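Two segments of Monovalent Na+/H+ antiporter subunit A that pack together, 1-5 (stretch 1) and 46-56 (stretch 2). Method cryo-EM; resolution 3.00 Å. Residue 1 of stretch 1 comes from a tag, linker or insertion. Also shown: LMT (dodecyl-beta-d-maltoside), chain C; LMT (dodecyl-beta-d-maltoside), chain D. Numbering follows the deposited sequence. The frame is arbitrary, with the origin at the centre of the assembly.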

# COMPACT_ATOMS: atom_id res chain seq x y z
N VAL B 1 46.14 16.08 -3.15
CA VAL B 1 45.32 15.01 -3.68
C VAL B 1 46.07 13.68 -3.57
O VAL B 1 45.51 12.62 -3.84
CB VAL B 1 44.90 15.28 -5.13
CG1 VAL B 1 45.98 14.83 -6.10
CG2 VAL B 1 43.58 14.61 -5.45
N THR B 2 47.33 13.76 -3.15
CA THR B 2 48.14 12.55 -3.04
C THR B 2 47.67 11.66 -1.89
O THR B 2 47.83 10.44 -1.96
CB THR B 2 49.61 12.91 -2.86
OG1 THR B 2 49.92 14.06 -3.65
CG2 THR B 2 50.50 11.76 -3.29
N LEU B 3 47.10 12.25 -0.84
CA LEU B 3 46.57 11.44 0.25
C LEU B 3 45.31 10.69 -0.18
O LEU B 3 45.14 9.50 0.14
CB LEU B 3 46.28 12.32 1.46
CG LEU B 3 45.97 11.60 2.77
CD1 LEU B 3 46.93 10.46 2.96
CD2 LEU B 3 46.04 12.57 3.93
N THR B 4 44.43 11.36 -0.92
CA THR B 4 43.29 10.67 -1.51
C THR B 4 43.76 9.62 -2.51
O THR B 4 43.12 8.58 -2.65
CB THR B 4 42.36 11.67 -2.19
OG1 THR B 4 43.11 12.50 -3.07
CG2 THR B 4 41.68 12.54 -1.15
N LEU B 5 44.87 9.88 -3.20
CA LEU B 5 45.43 8.86 -4.08
C LEU B 5 45.90 7.65 -3.29
O LEU B 5 45.72 6.50 -3.72
CB LEU B 5 46.59 9.44 -4.90
CG LEU B 5 47.41 8.43 -5.69
CD1 LEU B 5 46.57 7.80 -6.78
CD2 LEU B 5 48.65 9.09 -6.28
N ALA B 46 56.55 9.74 1.73
CA ALA B 46 56.32 10.74 0.69
C ALA B 46 55.00 11.48 0.89
O ALA B 46 54.22 11.66 -0.03
CB ALA B 46 56.37 10.08 -0.68
N ILE B 47 54.78 11.94 2.12
CA ILE B 47 53.63 12.76 2.50
C ILE B 47 54.03 13.53 3.75
O ILE B 47 54.44 12.91 4.75
CB ILE B 47 52.37 11.90 2.73
CG1 ILE B 47 51.91 11.25 1.43
CG2 ILE B 47 51.24 12.75 3.28
CD1 ILE B 47 50.85 10.20 1.63
N PRO B 48 53.97 14.86 3.74
CA PRO B 48 54.34 15.63 4.93
C PRO B 48 53.53 15.23 6.15
O PRO B 48 52.48 14.59 6.07
CB PRO B 48 54.04 17.07 4.51
CG PRO B 48 54.25 17.07 3.04
CD PRO B 48 53.82 15.71 2.55
N VAL B 49 54.04 15.63 7.32
CA VAL B 49 53.47 15.21 8.58
C VAL B 49 52.05 15.73 8.76
O VAL B 49 51.29 15.18 9.57
CB VAL B 49 54.38 15.67 9.74
CG1 VAL B 49 54.56 17.18 9.72
CG2 VAL B 49 53.86 15.19 11.09
N ASP B 50 51.65 16.77 8.03
CA ASP B 50 50.30 17.32 8.13
C ASP B 50 49.88 17.83 6.75
O ASP B 50 50.19 18.96 6.37
CB ASP B 50 50.24 18.42 9.18
CG ASP B 50 48.82 18.72 9.63
OD1 ASP B 50 47.87 18.44 8.86
OD2 ASP B 50 48.64 19.24 10.75
N THR B 51 49.16 16.98 6.02
CA THR B 51 48.58 17.34 4.73
C THR B 51 47.07 17.14 4.80
O THR B 51 46.59 16.19 5.41
CB THR B 51 49.15 16.50 3.59
OG1 THR B 51 48.90 15.12 3.84
CG2 THR B 51 50.64 16.72 3.47
N VAL B 52 46.33 18.04 4.16
CA VAL B 52 44.88 17.99 4.12
C VAL B 52 44.45 17.97 2.66
O VAL B 52 44.48 19.00 1.99
CB VAL B 52 44.24 19.16 4.87
CG1 VAL B 52 42.74 19.14 4.67
CG2 VAL B 52 44.58 19.10 6.34
N ALA B 53 44.07 16.79 2.18
CA ALA B 53 43.51 16.64 0.84
C ALA B 53 42.00 16.50 0.95
O ALA B 53 41.50 15.77 1.81
CB ALA B 53 44.11 15.44 0.12
N SER B 54 41.28 17.20 0.08
CA SER B 54 39.82 17.23 0.14
C SER B 54 39.26 17.29 -1.27
O SER B 54 39.58 18.21 -2.03
CB SER B 54 39.33 18.43 0.96
OG SER B 54 39.62 19.64 0.29
N VAL B 55 38.44 16.31 -1.62
CA VAL B 55 37.75 16.28 -2.90
C VAL B 55 36.25 16.33 -2.64
O VAL B 55 35.75 15.81 -1.64
CB VAL B 55 38.12 15.03 -3.72
CG1 VAL B 55 39.52 15.17 -4.28
CG2 VAL B 55 38.02 13.79 -2.86
N GLU B 56 35.53 16.98 -3.55
CA GLU B 56 34.10 17.17 -3.37
C GLU B 56 33.37 15.84 -3.48
O GLU B 56 33.55 15.10 -4.45
CB GLU B 56 33.57 18.16 -4.40
CG GLU B 56 34.16 19.55 -4.30
CD GLU B 56 33.45 20.44 -3.30
OE1 GLU B 56 32.88 19.90 -2.32
OE2 GLU B 56 33.45 21.67 -3.48
C1B LMT C . 30.10 14.07 -9.76
C2B LMT C . 29.09 15.19 -10.12
C3B LMT C . 27.62 14.75 -9.95
C4B LMT C . 27.44 13.21 -9.81
C5B LMT C . 28.50 12.48 -10.66
C6B LMT C . 28.12 12.52 -12.15
O1B LMT C . 30.14 13.88 -8.37
O2B LMT C . 29.36 16.26 -9.32
O3B LMT C . 26.82 15.28 -10.93
O4' LMT C . 27.55 12.81 -8.49
O5B LMT C . 29.85 12.87 -10.47
O6B LMT C . 28.11 11.26 -12.67
C1' LMT C . 34.12 13.12 -7.29
C2' LMT C . 33.49 12.23 -8.39
C3' LMT C . 31.93 12.27 -8.36
C4' LMT C . 31.36 13.55 -7.72
C5' LMT C . 32.41 14.68 -7.96
C6' LMT C . 31.94 16.07 -7.61
O1' LMT C . 33.91 12.57 -6.06
O2' LMT C . 33.94 12.64 -9.63
O3' LMT C . 31.45 11.18 -7.69
O5' LMT C . 33.60 14.46 -7.24
O6' LMT C . 30.69 15.92 -7.06
C1 LMT C . 34.77 11.51 -5.74
C2 LMT C . 33.95 10.59 -4.90
C3 LMT C . 34.35 10.46 -3.47
C4 LMT C . 34.27 9.01 -3.10
C5 LMT C . 32.96 8.71 -2.46
C6 LMT C . 33.05 7.59 -1.49
C7 LMT C . 34.04 7.93 -0.41
C8 LMT C . 33.94 6.90 0.67
C9 LMT C . 35.09 6.89 1.61
C10 LMT C . 35.01 5.61 2.38
C11 LMT C . 36.29 5.32 3.10
C12 LMT C . 36.64 6.42 4.04
C1 LMT D . 40.93 16.83 -7.44
C2 LMT D . 40.47 15.95 -8.55
C3 LMT D . 40.85 14.51 -8.46
C4 LMT D . 39.77 13.80 -7.68
C5 LMT D . 40.26 12.47 -7.22
C6 LMT D . 39.15 11.61 -6.72
C7 LMT D . 39.72 10.39 -6.05
C8 LMT D . 38.64 9.69 -5.31
C9 LMT D . 39.13 8.90 -4.13
C10 LMT D . 38.15 7.80 -3.88
C11 LMT D . 38.42 7.13 -2.58
C12 LMT D . 37.61 5.88 -2.42

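What holds the start of the helix against the strand? No hydrogen bond crosses between the two stretches; the contact rests on van der Waals packing, mostly of side chains, with 377 Å² buried in all. Ala53 sits at its middle. Its small CB points toward the helix and meets three residues: Val1 N lies 3.9 Å from Ala53 CB, Leu3 CB lies 4.0 Å from Ala53 CB, and Thr4 CG2 lies 4.0 Å from Ala53 CB. With no side chain beyond CB, Ala53 lets the backbone of Val1 come near, and the CA atoms of Val1 and Ala53 are 5.1 Å apart.

What sets the rotamer of Thr4? The chi1 of Thr4 is 52° (p), which brings its hydroxyl back to the backbone of Val1, where Thr4 OG1 donates a hydrogen bond of 2.5 Å to Val1 O. That same carbonyl oxygen accepts the backbone bond from Leu5 N to Val1 O at 2.9 Å. With the polar group engaged within its own stretch, the methyl makes the closer approach to Ala53 and Val55, and Thr4 CG2 stands 4.2 Å from Val55 CG2.

How does Leu3 use its length? Its chi1 of -169° (t) and chi2 of 44° (p) spread the two methyls over different neighbours. Leu3 CD1 reaches Ile47 CD1 at 4.1 Å, while Leu3 CD2 comes within 3.8 Å of Thr51 OG1. Ile47 extends to meet it: chi1 is -66° (m) and chi2 169° (t), so CD1 is carried to the end of a stretched chain. Thr51, at chi1 59° (p), presents its hydroxyl oxygen to a methyl, a van der Waals contact that gives that oxygen no hydrogen bond to stretch 1.

Why do only some residues of 51-55 take part? The extended backbone alternates its side chains: Ala53 and Val55 of the strand, and Thr51 just before it, point toward stretch 1, whereas Val52 and Ser54 point away and make no contact. At Val55, chi1 of -74° (m) sets CG2 near Thr4 and CG1 4.3 Å from Val1 CG2. Val1, which comes from an expression tag, points sideways and packs at an exposed position. A dodecyl maltoside chain adjoins this pair, with Val55 CG1 3.7 Å from C4 of the chain D detergent and Val1 CG2 4.0 Å from its C1, so the valine methyls meet both each other and the alkyl tail.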